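Local coordinates for ribose-phosphate pyrophosphokinase (Sulfolobus solfataricus, PDB 4TWB), which transfers the pyrophosphoryl group of ATP to the 1-hydroxyl of ribose 5-phosphate, giving PRPP and AMP with magnesium as cofactor, at residues 23-28 against 40-45; 49-54 against 81-86; 8-13 against 53-58; 119-124 against 133-138. One frame throughout, in Å; residues are numbered along the deposited sequence.

Contact 1: residues 23-28 against 40-45; sequences PLVKVE and RVPSSI
At the antiparallel margin of the N-terminal domain's mixed sheet, E28 on strand 24-31 faces R40, the last residue of strand 37-40, as a hydrogen-bonded pair. E28 N donates to R40 O at 2.9 Å and R40 N donates back to E28 O at the same distance. Both side chains leave on one side of the sheet and cross there. In E28, CG is anti to the backbone N (chi1 -173°) and the chain stays extended beyond it, laying OE1 3.3 Å from R40 CD, against the aliphatic part of the arginine. The salt bridge from E28 OE1 to R40 NH1 is long, 3.8 Å, and the carboxylate and guanidinium planes are turned 40° apart. Past this pair the ladder does not go on: the backbone of V41 bonds to the second subunit, and P42 has no N-H. P42 CD instead packs 3.9 Å from V25 CG1, while S43 touches the other methyl of V25. The buried V27 and V41 meet through one methyl each, CG2 to CG2 at 4.2 Å. R40 NH2 makes a firmer salt bridge to D100 of the second subunit. Arginine, with several donors, can therefore serve two carboxylates, and its main charge pairing probably belongs to the dimer contact.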
loop_
_atom_site.group_PDB
_atom_site.type_symbol
_atom_site.label_atom_id
_atom_site.label_comp_id
_atom_site.label_asym_id
_atom_site.label_seq_id
_atom_site.Cartn_x
_atom_site.Cartn_y
_atom_site.Cartn_z
ATOM N N PRO A 23 -7.763 24.823 -14.304
ATOM C CA PRO A 23 -6.354 24.935 -13.904
ATOM C C PRO A 23 -5.826 23.635 -13.288
ATOM O O PRO A 23 -6.561 22.950 -12.568
ATOM C CB PRO A 23 -6.373 26.055 -12.854
ATOM C CG PRO A 23 -7.735 26.716 -12.977
ATOM C CD PRO A 23 -8.649 25.653 -13.472
ATOM N N LEU A 24 -4.568 23.308 -13.567
ATOM C CA LEU A 24 -3.980 22.068 -13.085
ATOM C C LEU A 24 -2.948 22.281 -11.973
ATOM O O LEU A 24 -1.949 22.990 -12.152
ATOM C CB LEU A 24 -3.342 21.298 -14.242
ATOM C CG LEU A 24 -2.502 20.076 -13.867
ATOM C CD1 LEU A 24 -3.330 19.014 -13.155
ATOM C CD2 LEU A 24 -1.841 19.496 -15.102
ATOM N N VAL A 25 -3.190 21.637 -10.833
ATOM C CA VAL A 25 -2.274 21.674 -9.697
ATOM C C VAL A 25 -1.692 20.286 -9.440
ATOM O O VAL A 25 -2.429 19.342 -9.153
ATOM C CB VAL A 25 -3.009 22.145 -8.441
ATOM C CG1 VAL A 25 -2.188 21.851 -7.204
ATOM C CG2 VAL A 25 -3.333 23.625 -8.553
ATOM N N LYS A 26 -0.372 20.159 -9.545
ATOM C CA LYS A 26 0.287 18.865 -9.329
ATOM C C LYS A 26 0.725 18.616 -7.877
ATOM O O LYS A 26 1.384 19.459 -7.258
ATOM C CB LYS A 26 1.483 18.690 -10.277
ATOM C CG LYS A 26 1.086 18.431 -11.726
ATOM C CD LYS A 26 1.937 17.327 -12.328
ATOM C CE LYS A 26 1.342 16.819 -13.642
ATOM N NZ LYS A 26 1.799 15.436 -14.006
ATOM N N VAL A 27 0.356 17.450 -7.348
ATOM C CA VAL A 27 0.777 17.023 -6.008
ATOM C C VAL A 27 2.285 16.745 -5.939
ATOM O O VAL A 27 2.846 16.034 -6.772
ATOM C CB VAL A 27 0.013 15.760 -5.551
ATOM C CG1 VAL A 27 0.812 14.994 -4.518
ATOM C CG2 VAL A 27 -1.337 16.128 -4.999
ATOM N N GLU A 28 2.940 17.324 -4.944
ATOM C CA GLU A 28 4.352 17.049 -4.708
ATOM C C GLU A 28 4.457 15.687 -4.026
ATOM O O GLU A 28 3.773 15.415 -3.029
ATOM C CB GLU A 28 4.975 18.146 -3.838
ATOM C CG GLU A 28 6.485 18.049 -3.670
ATOM C CD GLU A 28 7.045 19.102 -2.702
ATOM O OE1 GLU A 28 6.306 20.049 -2.325
ATOM O OE2 GLU A 28 8.232 18.976 -2.322
ATOM N N ARG A 40 2.426 16.172 -0.533
ATOM C CA ARG A 40 2.104 17.574 -0.267
ATOM C C ARG A 40 1.221 18.208 -1.359
ATOM O O ARG A 40 1.527 18.119 -2.547
ATOM C CB ARG A 40 3.384 18.392 -0.120
ATOM C CG ARG A 40 3.148 19.754 0.501
ATOM C CD ARG A 40 4.289 20.702 0.201
ATOM N NE ARG A 40 3.991 22.048 0.677
ATOM C CZ ARG A 40 4.858 23.056 0.673
ATOM N NH1 ARG A 40 6.091 22.873 0.213
ATOM N NH2 ARG A 40 4.494 24.247 1.133
ATOM N N VAL A 41 0.138 18.864 -0.949
ATOM C CA VAL A 41 -0.782 19.518 -1.881
ATOM C C VAL A 41 -0.511 21.021 -1.959
ATOM O O VAL A 41 -0.962 21.781 -1.098
ATOM C CB VAL A 41 -2.234 19.310 -1.449
ATOM C CG1 VAL A 41 -3.167 20.034 -2.407
ATOM C CG2 VAL A 41 -2.565 17.827 -1.380
ATOM N N PRO A 42 0.187 21.455 -3.026
ATOM C CA PRO A 42 1.009 22.678 -3.051
ATOM C C PRO A 42 0.276 24.006 -3.229
ATOM O O PRO A 42 0.946 25.042 -3.295
ATOM C CB PRO A 42 1.944 22.456 -4.258
ATOM C CG PRO A 42 1.573 21.092 -4.836
ATOM C CD PRO A 42 0.188 20.789 -4.335
ATOM N N SER A 43 -1.051 23.992 -3.306
ATOM C CA SER A 43 -1.775 25.250 -3.495
ATOM C C SER A 43 -2.751 25.546 -2.371
ATOM O O SER A 43 -2.832 24.814 -1.379
ATOM C CB SER A 43 -2.529 25.272 -4.837
ATOM O OG SER A 43 -1.831 26.005 -5.840
ATOM N N SER A 44 -3.469 26.652 -2.540
ATOM C CA SER A 44 -4.661 26.911 -1.762
ATOM C C SER A 44 -5.814 26.245 -2.504
ATOM O O SER A 44 -5.759 26.040 -3.721
ATOM C CB SER A 44 -4.909 28.412 -1.608
ATOM O OG SER A 44 -6.094 28.663 -0.868
ATOM N N ILE A 45 -6.856 25.910 -1.757
ATOM C CA ILE A 45 -7.972 25.146 -2.276
ATOM C C ILE A 45 -9.193 25.571 -1.496
ATOM O O ILE A 45 -10.317 25.255 -1.866
ATOM C CB ILE A 45 -7.748 23.652 -2.009
ATOM C CG1 ILE A 45 -6.688 23.082 -2.953
ATOM C CG2 ILE A 45 -9.038 22.875 -2.135
ATOM C CD1 ILE A 45 -6.333 21.663 -2.606
#

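Contact 2: residues 49-54 against 81-86; sequences EVLLVQ and KLTAIV
K81 O accepts the N-H of V50 at 2.8 Å in a nearly straight bond. The lysine chain runs extended past the side chain of E49, but K81 NZ stays 4.6 Å from E49 OE1, too far for a salt bridge, so any attraction is loose and suits the more exposed end of the strands. L82 turns to the other face, where its CD2 lies 3.8 Å from L52 CB and also touches V50. T83 is gripped twice by the neighbouring backbone, its N by V50 O at 3.0 Å and its O by the N of L52 at 2.7 Å. Its side chain lies alongside that of L51, both pointing the same way, with L51 CD2 3.5 Å from T83 CB. The short beta-branched threonine presents CB and CG2 to the leucine methyl. A84, on the face of V50 and L52, adds little bulk. I85 again bonds twice, through its N to L52 O and through its O to the N of Q54. From CG1 its side chain runs on extended (chi2 161°), which puts CD1 4.1 Å from V53 CG2. V86 lies beside Q54 O. V50 meets I74, and L52 meets both L67 and I74, of helix 60-76, completing a beta-alpha-beta crossover: two neighbouring parallel strands of an alpha/beta sheet, joined by a helix packed on one face.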
loop_
_atom_site.group_PDB
_atom_site.type_symbol
_atom_site.label_atom_id
_atom_site.label_comp_id
_atom_site.label_asym_id
_atom_site.label_seq_id
_atom_site.Cartn_x
_atom_site.Cartn_y
_atom_site.Cartn_z
ATOM N N GLU A 49 -13.803 23.236 -5.815
ATOM C CA GLU A 49 -14.250 21.884 -6.134
ATOM C C GLU A 49 -13.087 21.176 -6.809
ATOM O O GLU A 49 -12.508 21.682 -7.774
ATOM C CB GLU A 49 -15.452 21.913 -7.068
ATOM C CG GLU A 49 -16.790 22.039 -6.359
ATOM C CD GLU A 49 -17.960 22.120 -7.333
ATOM O OE1 GLU A 49 -18.999 21.465 -7.075
ATOM O OE2 GLU A 49 -17.835 22.839 -8.355
ATOM N N VAL A 50 -12.726 20.008 -6.304
ATOM C CA VAL A 50 -11.520 19.356 -6.792
ATOM C C VAL A 50 -11.790 18.131 -7.667
ATOM O O VAL A 50 -12.729 17.359 -7.445
ATOM C CB VAL A 50 -10.592 18.975 -5.636
ATOM C CG1 VAL A 50 -9.301 18.371 -6.168
ATOM C CG2 VAL A 50 -10.294 20.194 -4.802
ATOM N N LEU A 51 -10.959 17.982 -8.686
ATOM C CA LEU A 51 -10.952 16.778 -9.494
ATOM C C LEU A 51 -9.596 16.138 -9.298
ATOM O O LEU A 51 -8.607 16.589 -9.879
ATOM C CB LEU A 51 -11.158 17.105 -10.974
ATOM C CG LEU A 51 -12.505 17.694 -11.392
ATOM C CD1 LEU A 51 -12.591 17.793 -12.909
ATOM C CD2 LEU A 51 -13.657 16.870 -10.834
ATOM N N LEU A 52 -9.558 15.101 -8.464
ATOM C CA LEU A 52 -8.325 14.387 -8.187
ATOM C C LEU A 52 -8.139 13.293 -9.235
ATOM O O LEU A 52 -9.027 12.467 -9.440
ATOM C CB LEU A 52 -8.406 13.756 -6.800
ATOM C CG LEU A 52 -7.123 13.433 -6.022
ATOM C CD1 LEU A 52 -7.330 12.108 -5.292
ATOM C CD2 LEU A 52 -5.887 13.381 -6.900
ATOM N N VAL A 53 -6.996 13.292 -9.905
ATOM C CA VAL A 53 -6.631 12.194 -10.778
ATOM C C VAL A 53 -5.548 11.319 -10.144
ATOM O O VAL A 53 -4.407 11.749 -9.999
ATOM C CB VAL A 53 -6.125 12.708 -12.120
ATOM C CG1 VAL A 53 -5.652 11.536 -12.984
ATOM C CG2 VAL A 53 -7.222 13.494 -12.824
ATOM N N GLN A 54 -5.931 10.102 -9.756
ATOM C CA GLN A 54 -5.015 9.106 -9.198
ATOM C C GLN A 54 -5.392 7.743 -9.731
ATOM O O GLN A 54 -6.434 7.212 -9.370
ATOM C CB GLN A 54 -5.118 9.035 -7.668
ATOM C CG GLN A 54 -3.944 9.618 -6.922
ATOM C CD GLN A 54 -2.648 8.881 -7.175
ATOM O OE1 GLN A 54 -1.815 9.329 -7.953
ATOM N NE2 GLN A 54 -2.470 7.753 -6.519
ATOM N N LYS A 81 -15.666 20.033 -2.580
ATOM C CA LYS A 81 -16.099 18.733 -3.081
ATOM C C LYS A 81 -14.881 17.996 -3.620
ATOM O O LYS A 81 -14.011 18.594 -4.272
ATOM C CB LYS A 81 -17.127 18.919 -4.193
ATOM C CG LYS A 81 -17.980 17.697 -4.503
ATOM C CD LYS A 81 -18.550 17.790 -5.914
ATOM C CE LYS A 81 -19.773 16.905 -6.086
ATOM N NZ LYS A 81 -20.406 17.123 -7.420
ATOM N N LEU A 82 -14.807 16.703 -3.329
ATOM C CA LEU A 82 -13.716 15.895 -3.842
ATOM C C LEU A 82 -14.289 14.898 -4.835
ATOM O O LEU A 82 -15.158 14.089 -4.489
ATOM C CB LEU A 82 -13.001 15.143 -2.716
ATOM C CG LEU A 82 -11.505 14.884 -2.907
ATOM C CD1 LEU A 82 -11.164 13.502 -2.371
ATOM C CD2 LEU A 82 -11.052 15.029 -4.360
ATOM N N THR A 83 -13.800 14.975 -6.070
ATOM C CA THR A 83 -14.104 13.977 -7.079
ATOM C C THR A 83 -12.826 13.225 -7.388
ATOM O O THR A 83 -11.841 13.802 -7.864
ATOM C CB THR A 83 -14.644 14.608 -8.364
ATOM O OG1 THR A 83 -15.948 15.152 -8.116
ATOM C CG2 THR A 83 -14.730 13.563 -9.459
ATOM N N ALA A 84 -12.837 11.930 -7.101
ATOM C CA ALA A 84 -11.665 11.106 -7.345
ATOM C C ALA A 84 -11.804 10.387 -8.662
ATOM O O ALA A 84 -12.675 9.535 -8.824
ATOM C CB ALA A 84 -11.479 10.109 -6.217
ATOM N N ILE A 85 -10.948 10.747 -9.604
ATOM C CA ILE A 85 -10.900 10.079 -10.891
ATOM C C ILE A 85 -9.798 9.040 -10.815
ATOM O O ILE A 85 -8.608 9.361 -10.860
ATOM C CB ILE A 85 -10.616 11.072 -12.042
ATOM C CG1 ILE A 85 -11.769 12.067 -12.196
ATOM C CG2 ILE A 85 -10.372 10.327 -13.358
ATOM C CD1 ILE A 85 -11.364 13.312 -12.967
ATOM N N VAL A 86 -10.188 7.791 -10.648
ATOM C CA VAL A 86 -9.214 6.720 -10.592
ATOM C C VAL A 86 -9.444 5.807 -11.781
ATOM O O VAL A 86 -10.356 4.971 -11.770
ATOM C CB VAL A 86 -9.230 6.017 -9.197
ATOM C CG1 VAL A 86 -10.406 6.502 -8.382
ATOM C CG2 VAL A 86 -9.190 4.492 -9.299
#

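Contact 3: residues 8-13 against 53-58; sequences ATNGID and VQTTDY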
loop_
_atom_site.group_PDB
_atom_site.type_symbol
_atom_site.label_atom_id
_atom_site.label_comp_id
_atom_site.label_asym_id
_atom_site.label_seq_id
_atom_site.Cartn_x
_atom_site.Cartn_y
_atom_site.Cartn_z
ATOM N N ALA A 8 0.185 9.330 -9.599
ATOM C CA ALA A 8 -0.007 8.388 -10.704
ATOM C C ALA A 8 -1.156 8.812 -11.622
ATOM O O ALA A 8 -2.293 8.361 -11.503
ATOM C CB ALA A 8 -0.223 6.972 -10.179
ATOM N N THR A 9 -0.837 9.717 -12.529
ATOM C CA THR A 9 -1.734 10.126 -13.582
ATOM C C THR A 9 -0.944 9.687 -14.789
ATOM O O THR A 9 0.292 9.650 -14.731
ATOM C CB THR A 9 -1.852 11.644 -13.621
ATOM O OG1 THR A 9 -0.687 12.195 -14.250
ATOM C CG2 THR A 9 -1.963 12.196 -12.219
ATOM N N ASN A 10 -1.600 9.322 -15.882
ATOM C CA ASN A 10 -0.798 8.913 -17.034
ATOM C C ASN A 10 -0.917 9.933 -18.147
ATOM O O ASN A 10 -1.082 9.600 -19.316
ATOM C CB ASN A 10 -1.160 7.505 -17.495
ATOM C CG ASN A 10 -0.734 6.446 -16.499
ATOM O OD1 ASN A 10 0.451 6.117 -16.389
ATOM N ND2 ASN A 10 -1.706 5.897 -15.771
ATOM N N GLY A 11 -0.828 11.194 -17.750
ATOM C CA GLY A 11 -1.048 12.304 -18.649
ATOM C C GLY A 11 -2.493 12.737 -18.555
ATOM O O GLY A 11 -2.870 13.787 -19.070
ATOM N N ILE A 12 -3.304 11.927 -17.888
ATOM C CA ILE A 12 -4.738 12.172 -17.857
ATOM C C ILE A 12 -5.100 13.492 -17.181
ATOM O O ILE A 12 -6.023 14.184 -17.620
ATOM C CB ILE A 12 -5.508 11.020 -17.189
ATOM C CG1 ILE A 12 -5.471 9.778 -18.068
ATOM C CG2 ILE A 12 -6.948 11.417 -16.945
ATOM C CD1 ILE A 12 -6.197 8.602 -17.468
ATOM N N ASP A 13 -4.376 13.839 -16.118
ATOM C CA ASP A 13 -4.602 15.108 -15.430
ATOM C C ASP A 13 -4.323 16.299 -16.361
ATOM O O ASP A 13 -5.089 17.259 -16.405
ATOM C CB ASP A 13 -3.754 15.198 -14.151
ATOM C CG ASP A 13 -2.253 15.084 -14.423
ATOM O OD1 ASP A 13 -1.849 14.376 -15.383
ATOM O OD2 ASP A 13 -1.472 15.702 -13.668
ATOM N N VAL A 53 -6.996 13.292 -9.905
ATOM C CA VAL A 53 -6.631 12.194 -10.778
ATOM C C VAL A 53 -5.548 11.319 -10.144
ATOM O O VAL A 53 -4.407 11.749 -9.999
ATOM C CB VAL A 53 -6.125 12.708 -12.120
ATOM C CG1 VAL A 53 -5.652 11.536 -12.984
ATOM C CG2 VAL A 53 -7.222 13.494 -12.824
ATOM N N GLN A 54 -5.931 10.102 -9.756
ATOM C CA GLN A 54 -5.015 9.106 -9.198
ATOM C C GLN A 54 -5.392 7.743 -9.731
ATOM O O GLN A 54 -6.434 7.212 -9.370
ATOM C CB GLN A 54 -5.118 9.035 -7.668
ATOM C CG GLN A 54 -3.944 9.618 -6.922
ATOM C CD GLN A 54 -2.648 8.881 -7.175
ATOM O OE1 GLN A 54 -1.815 9.329 -7.953
ATOM N NE2 GLN A 54 -2.470 7.753 -6.519
ATOM N N THR A 55 -4.558 7.160 -10.577
ATOM C CA THR A 55 -4.815 5.793 -10.989
ATOM C C THR A 55 -4.121 4.893 -9.995
ATOM O O THR A 55 -3.227 5.337 -9.290
ATOM C CB THR A 55 -4.318 5.502 -12.409
ATOM O OG1 THR A 55 -4.943 4.308 -12.889
ATOM C CG2 THR A 55 -2.826 5.316 -12.427
ATOM N N THR A 56 -4.535 3.635 -9.921
ATOM C CA THR A 56 -3.958 2.729 -8.944
ATOM C C THR A 56 -3.367 1.477 -9.577
ATOM O O THR A 56 -3.441 0.393 -8.999
ATOM C CB THR A 56 -4.960 2.365 -7.821
ATOM O OG1 THR A 56 -6.067 1.641 -8.369
ATOM C CG2 THR A 56 -5.469 3.627 -7.133
ATOM N N ASP A 57 -2.766 1.636 -10.756
ATOM C CA ASP A 57 -1.965 0.567 -11.360
ATOM C C ASP A 57 -0.712 0.253 -10.522
ATOM O O ASP A 57 -0.486 0.875 -9.485
ATOM C CB ASP A 57 -1.582 0.906 -12.809
ATOM C CG ASP A 57 -0.752 2.168 -12.927
ATOM O OD1 ASP A 57 -0.011 2.304 -13.926
ATOM O OD2 ASP A 57 -0.834 3.030 -12.034
ATOM N N TYR A 58 0.104 -0.699 -10.973
ATOM C CA TYR A 58 1.290 -1.092 -10.207
ATOM C C TYR A 58 2.237 0.081 -9.932
ATOM O O TYR A 58 2.608 0.808 -10.852
ATOM C CB TYR A 58 2.057 -2.223 -10.902
ATOM C CG TYR A 58 3.230 -2.732 -10.085
ATOM C CD1 TYR A 58 3.081 -3.796 -9.196
ATOM C CD2 TYR A 58 4.481 -2.133 -10.186
ATOM C CE1 TYR A 58 4.145 -4.254 -8.449
ATOM C CE2 TYR A 58 5.555 -2.576 -9.434
ATOM C CZ TYR A 58 5.386 -3.638 -8.562
ATOM O OH TYR A 58 6.460 -4.083 -7.808
#
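Q54 OE1 is gripped by two donors, the N-H of A8 at 2.6 Å and the hydroxyl of S7. The Q54 side chain sets out away from the 8-13 segment, and a bend at chi2 (-64°) brings CD round, allowing OE1 to take A8 N in the plane of the amide. A second bond ties the same alanine: T55 N donates to A8 O at 2.7 Å, almost straight at 174°. A8 thus has both backbone polar atoms satisfied by adjacent residues, and its single methyl packs against T55 O and Q54 OE1. The branches of T55 divide the work. CG2 sits between the backbone N and carbonyl carbon, and there it touches A8 O and lies 3.6 Å from N10 ND2, while OG1 reaches T270 O and Y88 N. V53 offers both methyls to the turn: CG1 packs 3.8 Å from T9 CG2 and touches I12 CG2, while CG2 lies 4.0 Å from D13 CA. Within the turn, T9 OG1 donates to D13 OD1 at 2.7 Å, arriving from well above the carboxylate plane. D57 OD1 accepts from the N of N272, so together with T55 it ties this region to the residues after strand 262-268. Loops gathered at the C-terminal ends of parallel strands, here after 2-5 and 49-53, are characteristic of alpha/beta folds, which commonly place their active sites there; the D57 side chain is about 11 Å from that of ribose 5-phosphate-binding S220.

Contact 4: residues 119-124 against 133-138; sequences NTLVVV and SYFKGE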
loop_
_atom_site.group_PDB
_atom_site.type_symbol
_atom_site.label_atom_id
_atom_site.label_comp_id
_atom_site.label_asym_id
_atom_site.label_seq_id
_atom_site.Cartn_x
_atom_site.Cartn_y
_atom_site.Cartn_z
ATOM N N ASN A 119 -16.159 12.357 -2.433
ATOM C CA ASN A 119 -17.591 12.561 -2.616
ATOM C C ASN A 119 -18.093 11.817 -3.841
ATOM O O ASN A 119 -19.111 11.119 -3.805
ATOM C CB ASN A 119 -17.897 14.051 -2.782
ATOM C CG ASN A 119 -17.594 14.851 -1.534
ATOM O OD1 ASN A 119 -16.767 15.770 -1.547
ATOM N ND2 ASN A 119 -18.257 14.501 -0.444
ATOM N N THR A 120 -17.355 11.973 -4.933
ATOM C CA THR A 120 -17.723 11.372 -6.197
ATOM C C THR A 120 -16.559 10.560 -6.707
ATOM O O THR A 120 -15.431 11.054 -6.767
ATOM C CB THR A 120 -18.107 12.451 -7.234
ATOM O OG1 THR A 120 -19.471 12.845 -7.031
ATOM C CG2 THR A 120 -17.962 11.917 -8.641
ATOM N N LEU A 121 -16.847 9.312 -7.077
ATOM C CA LEU A 121 -15.846 8.392 -7.626
ATOM C C LEU A 121 -16.056 8.125 -9.121
ATOM O O LEU A 121 -17.149 7.727 -9.542
ATOM C CB LEU A 121 -15.878 7.086 -6.836
ATOM C CG LEU A 121 -15.096 5.882 -7.347
ATOM C CD1 LEU A 121 -13.638 6.219 -7.494
ATOM C CD2 LEU A 121 -15.268 4.719 -6.384
ATOM N N VAL A 122 -15.011 8.352 -9.916
ATOM C CA VAL A 122 -15.061 8.135 -11.362
ATOM C C VAL A 122 -14.106 7.021 -11.764
ATOM O O VAL A 122 -12.900 7.126 -11.538
ATOM C CB VAL A 122 -14.652 9.396 -12.137
ATOM C CG1 VAL A 122 -14.740 9.129 -13.610
ATOM C CG2 VAL A 122 -15.532 10.554 -11.761
ATOM N N VAL A 123 -14.632 5.959 -12.369
ATOM C CA VAL A 123 -13.813 4.798 -12.729
ATOM C C VAL A 123 -14.011 4.399 -14.187
ATOM O O VAL A 123 -15.121 4.475 -14.717
ATOM C CB VAL A 123 -14.163 3.580 -11.863
ATOM C CG1 VAL A 123 -13.218 2.452 -12.147
ATOM C CG2 VAL A 123 -14.097 3.949 -10.390
ATOM N N VAL A 124 -12.939 3.976 -14.843
ATOM C CA VAL A 124 -13.034 3.501 -16.210
ATOM C C VAL A 124 -13.086 1.963 -16.229
ATOM O O VAL A 124 -12.266 1.309 -15.594
ATOM C CB VAL A 124 -11.860 4.015 -17.047
ATOM C CG1 VAL A 124 -11.981 3.533 -18.495
ATOM C CG2 VAL A 124 -11.812 5.520 -17.000
ATOM N N SER A 133 -21.264 -0.436 -5.818
ATOM C CA SER A 133 -22.393 -0.125 -4.948
ATOM C C SER A 133 -21.905 0.092 -3.512
ATOM O O SER A 133 -22.520 0.833 -2.735
ATOM C CB SER A 133 -23.448 -1.238 -4.997
ATOM O OG SER A 133 -23.018 -2.394 -4.292
ATOM N N TYR A 134 -20.798 -0.553 -3.166
ATOM C CA TYR A 134 -20.227 -0.438 -1.831
ATOM C C TYR A 134 -19.850 1.001 -1.511
ATOM O O TYR A 134 -19.895 1.417 -0.349
ATOM C CB TYR A 134 -18.999 -1.339 -1.685
ATOM C CG TYR A 134 -19.296 -2.827 -1.671
ATOM C CD1 TYR A 134 -20.086 -3.390 -0.677
ATOM C CD2 TYR A 134 -18.764 -3.672 -2.641
ATOM C CE1 TYR A 134 -20.345 -4.756 -0.656
ATOM C CE2 TYR A 134 -19.020 -5.029 -2.634
ATOM C CZ TYR A 134 -19.808 -5.569 -1.640
ATOM O OH TYR A 134 -20.057 -6.925 -1.638
ATOM N N PHE A 135 -19.473 1.758 -2.543
ATOM C CA PHE A 135 -19.096 3.160 -2.362
ATOM C C PHE A 135 -20.343 3.985 -2.079
ATOM O O PHE A 135 -21.341 3.885 -2.797
ATOM C CB PHE A 135 -18.375 3.694 -3.590
ATOM C CG PHE A 135 -17.990 5.144 -3.488
ATOM C CD1 PHE A 135 -16.965 5.548 -2.647
ATOM C CD2 PHE A 135 -18.633 6.100 -4.251
ATOM C CE1 PHE A 135 -16.590 6.879 -2.562
ATOM C CE2 PHE A 135 -18.269 7.430 -4.179
ATOM C CZ PHE A 135 -17.244 7.821 -3.328
ATOM N N LYS A 136 -20.278 4.800 -1.026
ATOM C CA LYS A 136 -21.458 5.494 -0.524
ATOM C C LYS A 136 -21.799 6.785 -1.278
ATOM O O LYS A 136 -22.974 7.131 -1.418
ATOM C CB LYS A 136 -21.347 5.726 0.987
ATOM C CG LYS A 136 -21.509 4.439 1.793
ATOM C CD LYS A 136 -22.741 3.652 1.316
ATOM C CE LYS A 136 -22.740 2.203 1.813
ATOM N NZ LYS A 136 -23.767 1.356 1.118
ATOM N N GLY A 137 -20.783 7.481 -1.776
ATOM C CA GLY A 137 -21.006 8.677 -2.569
ATOM C C GLY A 137 -21.609 8.452 -3.948
ATOM O O GLY A 137 -22.261 7.433 -4.207
ATOM N N GLU A 138 -21.383 9.423 -4.833
ATOM C CA GLU A 138 -21.892 9.384 -6.202
ATOM C C GLU A 138 -20.925 8.649 -7.134
ATOM O O GLU A 138 -19.708 8.872 -7.090
ATOM C CB GLU A 138 -22.151 10.806 -6.730
ATOM C CG GLU A 138 -23.104 11.658 -5.865
ATOM C CD GLU A 138 -22.382 12.505 -4.801
ATOM O OE1 GLU A 138 -21.631 13.444 -5.175
ATOM O OE2 GLU A 138 -22.583 12.241 -3.588
#
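N119 O receives the N-H of E138 at 3.0 Å and also meets the CA of G137 and the edge of the F135 ring, near the ring plane. Without a side chain, G137 lets the backbone come close to this carbonyl. The N119 side chain is occupied elsewhere, its OD1 taking L82 N. T120 pairs with E138 in parallel fashion, and the two side chains cross at about a right angle on the same face. A bend at chi2 (92°) folds the glutamate back, and its OE1 accepts a weak hydrogen bond from T120 OG1 at 2.9 Å. L121 N donates to E138 O at 2.9 Å, which, with E138 N to N119 O, sets this parallel pairing. On the other side of the strand, L121 CB stands over one face of the F135 ring, 3.9 Å from its centroid and 23° off the normal, a CH-pi contact; CD2 reaches the CG end of the same ring. G137 N lies over the opposite face, toward the rim, so the flat ring is held between leucine and backbone. F135 also packs on L110 and S114 of helix 105-114. Strand 120-124 meanwhile runs between strand 81-86, where T120 touches T83, and the outermost strand 138-142.

In the fold
Contacts 1, 2 and 4 all reach the seven-stranded mixed sheet: contact 1 lies at its antiparallel edge, contact 2 in its parallel interior and contact 4 at the opposite edge. The centres of contacts 1 and 4 are about 23 Å apart, with contact 2 about 12 Å from the first and 11 Å from the second. Along the chain, contacts 1, 2 and 4 close in turn. Contact 3 spans contact 1 in sequence, touches it through K26 and D13, and shares V53 and Q54 with contact 2. A probable hydrogen bond, A84 N to T120 O at 2.8 Å, joins contact 2 to contact 4. The sheet thus links an edge that meets the second subunit with the loop of contact 3, near the ribose 5-phosphate site.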